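Local coordinates for uncharacterized protein (Staphylococcus aureus subsp. aureus Mu50, PDB 4EBG), which is of unknown function but is a secreted member of the DUF4467 family with a cystatin-like fold, in which a long helix packs on an antiparallel sheet, at residues 8-13 / 36-41; 61-66 / 72-77. One frame throughout, in Å; residues are numbered along the deposited sequence.

Contact 1 (8-13 / 36-41); sequences KVYKEQ and SNTHVY
Tyr10 reaches from helix 3-23 to strand 37-41 and is joined there to Thr38 by a hydrogen bond. Val9, one residue earlier, packs on Ile67 of strand 60-68, and Tyr10 itself is flanked by Ile49 of strand 46-52 and by Ile31, in the loop that leads into strand 37-41. The CA of Tyr10 lies 9.9 Å from that of Thr38, a gap that the length of the phenol spans. With CG anti to its own carbonyl carbon (chi1 -81°), the ring projects from the helix toward the strand, and Tyr10 OH donates to Thr38 OG1 at 2.7 Å. The acceptor sits at the edge of the ring, in its plane, and is also 3.5 Å from Tyr10 CE2. The Thr38 rotamer (chi1 -49°) sets OG1 beside its backbone N and turns CG2 anti to that N. Ser36 packs beside the same phenol end, its CB 3.2 Å from Tyr10 OH; its hydroxyl oxygen OG, 3.9 Å from Tyr10 CE1, is bonded instead to the carbonyl of Lys32. At the end of the segment, Gln13 touches Ile49 and Ile51 of strand 46-52 and bonds to Asn17 on its own helix. This is helix-on-sheet packing of the cystatin-like fold, with one aromatic side chain spanning the layers. All four residues that touch are buried, and the Tyr10 hydroxyl spends its proton on Thr38, so a polar group carried deep between helix and sheet is satisfied by the strand it meets.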
# COMPACT_ATOMS: atom_id res chain seq x y z
N LYS B 8 -12.33 -7.65 -12.27
CA LYS B 8 -11.42 -6.54 -12.42
C LYS B 8 -11.18 -5.84 -11.10
O LYS B 8 -10.06 -5.43 -10.83
CB LYS B 8 -11.92 -5.53 -13.47
CG LYS B 8 -11.99 -6.08 -14.90
CD LYS B 8 -12.54 -5.07 -15.86
CE LYS B 8 -12.75 -5.62 -17.27
NZ LYS B 8 -13.67 -4.74 -18.08
N VAL B 9 -12.25 -5.63 -10.35
CA VAL B 9 -12.16 -4.99 -9.03
C VAL B 9 -11.27 -5.79 -8.09
O VAL B 9 -10.34 -5.24 -7.47
CB VAL B 9 -13.58 -4.71 -8.43
CG1 VAL B 9 -13.46 -4.30 -6.98
CG2 VAL B 9 -14.29 -3.62 -9.25
N TYR B 10 -11.52 -7.10 -7.97
CA TYR B 10 -10.72 -7.90 -7.06
C TYR B 10 -9.27 -8.00 -7.56
O TYR B 10 -8.36 -8.00 -6.72
CB TYR B 10 -11.35 -9.29 -6.80
CG TYR B 10 -12.46 -9.20 -5.76
CD1 TYR B 10 -12.18 -9.26 -4.43
CD2 TYR B 10 -13.77 -8.96 -6.12
CE1 TYR B 10 -13.17 -9.10 -3.48
CE2 TYR B 10 -14.77 -8.80 -5.18
CZ TYR B 10 -14.47 -8.85 -3.87
OH TYR B 10 -15.40 -8.66 -2.91
N LYS B 11 -9.06 -8.03 -8.86
CA LYS B 11 -7.68 -8.05 -9.35
C LYS B 11 -6.96 -6.79 -8.93
O LYS B 11 -5.81 -6.81 -8.47
CB LYS B 11 -7.68 -8.21 -10.86
CG LYS B 11 -6.28 -8.15 -11.45
CD LYS B 11 -6.27 -8.53 -12.95
CE LYS B 11 -4.92 -8.33 -13.58
NZ LYS B 11 -4.63 -6.90 -13.87
N GLU B 12 -7.61 -5.64 -9.11
CA GLU B 12 -7.01 -4.37 -8.79
C GLU B 12 -6.76 -4.29 -7.27
O GLU B 12 -5.72 -3.82 -6.85
CB GLU B 12 -7.89 -3.22 -9.27
CG GLU B 12 -7.32 -1.87 -9.02
CD GLU B 12 -6.08 -1.56 -9.82
OE1 GLU B 12 -5.80 -2.25 -10.83
OE2 GLU B 12 -5.40 -0.57 -9.44
N GLN B 13 -7.73 -4.71 -6.46
CA GLN B 13 -7.55 -4.67 -5.05
C GLN B 13 -6.34 -5.50 -4.64
O GLN B 13 -5.53 -5.08 -3.79
CB GLN B 13 -8.79 -5.21 -4.31
CG GLN B 13 -8.68 -5.05 -2.77
CD GLN B 13 -8.83 -3.65 -2.30
OE1 GLN B 13 -9.79 -3.02 -2.67
NE2 GLN B 13 -7.93 -3.17 -1.45
N SER B 36 -15.66 -12.26 0.95
CA SER B 36 -15.81 -10.81 0.98
C SER B 36 -17.29 -10.47 0.77
O SER B 36 -18.12 -11.38 0.51
CB SER B 36 -14.94 -10.19 -0.08
OG SER B 36 -13.56 -10.52 0.11
N ASN B 37 -17.61 -9.19 0.84
CA ASN B 37 -18.90 -8.66 0.48
C ASN B 37 -18.77 -7.82 -0.76
O ASN B 37 -17.87 -7.01 -0.88
CB ASN B 37 -19.47 -7.86 1.63
CG ASN B 37 -19.76 -8.72 2.82
OD1 ASN B 37 -20.06 -9.92 2.68
ND2 ASN B 37 -19.75 -8.11 4.01
N THR B 38 -19.66 -8.00 -1.75
CA THR B 38 -19.68 -7.29 -2.99
C THR B 38 -21.07 -6.78 -3.31
O THR B 38 -22.05 -7.54 -3.22
CB THR B 38 -19.18 -8.17 -4.17
OG1 THR B 38 -17.96 -8.79 -3.81
CG2 THR B 38 -19.05 -7.40 -5.44
N HIS B 39 -21.18 -5.51 -3.66
CA HIS B 39 -22.41 -4.92 -4.13
C HIS B 39 -22.15 -4.11 -5.39
O HIS B 39 -21.16 -3.38 -5.47
CB HIS B 39 -23.05 -4.00 -3.10
CG HIS B 39 -23.59 -4.73 -1.90
ND1 HIS B 39 -22.79 -5.11 -0.85
CD2 HIS B 39 -24.84 -5.17 -1.61
CE1 HIS B 39 -23.53 -5.74 0.05
NE2 HIS B 39 -24.78 -5.76 -0.36
N VAL B 40 -23.02 -4.23 -6.39
CA VAL B 40 -22.95 -3.47 -7.63
C VAL B 40 -24.11 -2.49 -7.68
O VAL B 40 -25.26 -2.83 -7.33
CB VAL B 40 -23.01 -4.40 -8.87
CG1 VAL B 40 -22.99 -3.61 -10.17
CG2 VAL B 40 -21.90 -5.43 -8.81
N TYR B 41 -23.81 -1.27 -8.15
CA TYR B 41 -24.77 -0.19 -8.26
C TYR B 41 -24.71 0.40 -9.64
O TYR B 41 -23.72 0.29 -10.35
CB TYR B 41 -24.51 0.90 -7.21
CG TYR B 41 -24.50 0.37 -5.83
CD1 TYR B 41 -25.70 0.28 -5.11
CD2 TYR B 41 -23.33 -0.10 -5.21
CE1 TYR B 41 -25.74 -0.28 -3.79
CE2 TYR B 41 -23.39 -0.63 -3.94
CZ TYR B 41 -24.58 -0.76 -3.25
OH TYR B 41 -24.58 -1.32 -1.99

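Contact 2 (61-66 / 72-77)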
# COMPACT_ATOMS: atom_id res chain seq x y z
N TYR B 61 -13.18 -4.02 5.75
CA TYR B 61 -12.89 -2.67 5.29
C TYR B 61 -13.49 -2.52 3.90
O TYR B 61 -13.31 -3.39 3.05
CB TYR B 61 -11.39 -2.42 5.27
CG TYR B 61 -10.80 -2.41 6.64
CD1 TYR B 61 -10.52 -3.58 7.34
CD2 TYR B 61 -10.53 -1.22 7.25
CE1 TYR B 61 -10.00 -3.58 8.61
CE2 TYR B 61 -9.97 -1.20 8.55
CZ TYR B 61 -9.72 -2.40 9.20
OH TYR B 61 -9.17 -2.40 10.45
N TYR B 62 -14.18 -1.40 3.66
CA TYR B 62 -14.93 -1.19 2.43
C TYR B 62 -14.22 -0.20 1.51
O TYR B 62 -13.62 0.79 1.97
CB TYR B 62 -16.35 -0.74 2.76
CG TYR B 62 -17.20 -1.91 3.28
CD1 TYR B 62 -17.16 -2.29 4.60
CD2 TYR B 62 -18.04 -2.60 2.42
CE1 TYR B 62 -17.93 -3.37 5.06
CE2 TYR B 62 -18.80 -3.64 2.85
CZ TYR B 62 -18.74 -4.03 4.18
OH TYR B 62 -19.49 -5.13 4.59
N PHE B 63 -14.36 -0.42 0.22
CA PHE B 63 -13.78 0.38 -0.84
C PHE B 63 -14.75 0.49 -2.00
O PHE B 63 -15.42 -0.50 -2.34
CB PHE B 63 -12.50 -0.25 -1.37
CG PHE B 63 -11.44 -0.41 -0.33
CD1 PHE B 63 -10.65 0.68 0.08
CD2 PHE B 63 -11.25 -1.63 0.28
CE1 PHE B 63 -9.71 0.54 1.06
CE2 PHE B 63 -10.33 -1.75 1.26
CZ PHE B 63 -9.51 -0.70 1.62
N ALA B 64 -14.90 1.70 -2.53
CA ALA B 64 -15.71 1.93 -3.69
C ALA B 64 -14.85 2.03 -4.94
O ALA B 64 -13.85 2.76 -4.95
CB ALA B 64 -16.55 3.20 -3.54
N TYR B 65 -15.26 1.35 -6.00
CA TYR B 65 -14.62 1.40 -7.30
C TYR B 65 -15.61 1.94 -8.31
O TYR B 65 -16.83 1.66 -8.24
CB TYR B 65 -14.17 -0.02 -7.75
CG TYR B 65 -12.99 -0.55 -7.02
CD1 TYR B 65 -13.08 -1.01 -5.74
CD2 TYR B 65 -11.76 -0.60 -7.62
CE1 TYR B 65 -11.97 -1.47 -5.06
CE2 TYR B 65 -10.64 -1.09 -6.96
CZ TYR B 65 -10.75 -1.52 -5.71
OH TYR B 65 -9.61 -1.99 -5.09
N GLU B 66 -15.05 2.61 -9.30
CA GLU B 66 -15.83 2.94 -10.50
C GLU B 66 -15.29 2.13 -11.65
O GLU B 66 -14.07 1.86 -11.72
CB GLU B 66 -15.68 4.42 -10.83
CG GLU B 66 -16.33 5.29 -9.81
CD GLU B 66 -16.33 6.72 -10.23
OE1 GLU B 66 -17.22 7.11 -11.02
OE2 GLU B 66 -15.42 7.42 -9.76
N ALA B 72 -11.30 -1.03 -13.65
CA ALA B 72 -11.71 -0.82 -12.25
C ALA B 72 -10.76 0.18 -11.63
O ALA B 72 -9.52 -0.05 -11.58
CB ALA B 72 -11.66 -2.12 -11.49
N GLU B 73 -11.31 1.29 -11.17
CA GLU B 73 -10.53 2.32 -10.53
C GLU B 73 -11.07 2.64 -9.16
O GLU B 73 -12.21 2.99 -9.02
CB GLU B 73 -10.54 3.59 -11.41
CG GLU B 73 -10.11 3.36 -12.90
CD GLU B 73 -10.15 4.63 -13.78
OE1 GLU B 73 -10.38 5.74 -13.23
OE2 GLU B 73 -9.95 4.51 -15.01
N ILE B 74 -10.25 2.48 -8.13
CA ILE B 74 -10.66 2.83 -6.77
C ILE B 74 -10.93 4.31 -6.68
O ILE B 74 -10.25 5.10 -7.31
CB ILE B 74 -9.65 2.34 -5.71
CG1 ILE B 74 -10.26 2.26 -4.32
CG2 ILE B 74 -8.33 3.15 -5.79
CD1 ILE B 74 -9.38 1.53 -3.29
N ASN B 75 -11.93 4.68 -5.89
CA ASN B 75 -12.24 6.06 -5.69
C ASN B 75 -12.47 6.33 -4.22
O ASN B 75 -13.57 6.11 -3.67
CB ASN B 75 -13.39 6.52 -6.57
CG ASN B 75 -13.62 8.01 -6.49
OD1 ASN B 75 -13.04 8.68 -5.62
ND2 ASN B 75 -14.42 8.55 -7.43
N ARG B 76 -11.44 6.81 -3.54
CA ARG B 76 -11.51 7.06 -2.12
C ARG B 76 -12.29 8.34 -1.79
O ARG B 76 -12.54 8.56 -0.63
CB ARG B 76 -10.10 7.09 -1.50
CG ARG B 76 -9.36 5.72 -1.53
CD ARG B 76 -10.14 4.57 -0.96
NE ARG B 76 -10.59 4.81 0.41
CZ ARG B 76 -9.86 4.71 1.51
NH1 ARG B 76 -8.61 4.31 1.48
NH2 ARG B 76 -10.41 4.97 2.69
N GLU B 77 -12.70 9.11 -2.81
CA GLU B 77 -13.63 10.22 -2.60
C GLU B 77 -15.04 9.74 -2.38
O GLU B 77 -15.88 10.50 -1.91
CB GLU B 77 -13.62 11.21 -3.80
CG GLU B 77 -12.28 11.86 -4.14
CD GLU B 77 -12.11 13.22 -3.50
OE1 GLU B 77 -12.27 13.31 -2.26
OE2 GLU B 77 -11.81 14.21 -4.23
O HOH W 1 -13.25 3.50 1.79
O HOH W 2 -13.58 4.02 -1.55
O HOH W 3 -12.54 6.12 -9.95
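The carboxylate of Glu66 and the amide of Asn75 meet where the regular pairing of this beta hairpin gives way to a turn. Asn75 ND2 donates to Glu66 OE2 at 2.8 Å, close to its own amide plane but on the anti side of the carboxylate and 33° out of that plane. The oxygen of the same amide, Asn75 OD1, accepts from Glu77 N in an Asx turn, so both ends of the amide are used and its rotation is fixed. Alongside, Glu66 and Glu73 form an antiparallel hydrogen-bonded pair, and Asn75 N extends the ladder to Ala64 O at 2.9 Å. Tyr65 and Ile74, the non-hydrogen-bonded pair, share the helix-facing side: Ile74 CB makes a CH-pi contact over the Tyr65 ring, 4.1 Å from its centroid. Ile74 CD1 continues to Phe63 CD1, 3.7 Å away. Bent at chi2 and chi3, Arg76 folds back and lays one guanidinium face over the edge of the Phe63 ring, the planes 88° apart; its NH1 bonds to Lys22 O of the second subunit. Beyond the last strand pair, a water bridges Ala64 N and Asn75 O. The strand edge thus keeps polar partners after direct pairing ends, and the Asn75 amide, facing Glu66, probably favours the charged carboxylate.

Overall arrangement
Contact 1 and contact 2 lie on the same five-stranded antiparallel sheet, their centres about 9 Å apart, and follow one another along the chain. In contact 1, helix 3-23 reaches strand 37-41, next to the edge strand 91-94; contact 2 is the hairpin of strands 60-68 and 71-74 at the opposite edge. Strand 46-52 runs between the two regions. The helix also ties them together directly, through Gln13 OE1 and Tyr65 OH (2.6 Å, a probable hydrogen bond) and through Val9 on Tyr65, while Asn37 probably bonds to Tyr62. One helix therefore spans much of the sheet's width, as expected of a cystatin-like fold.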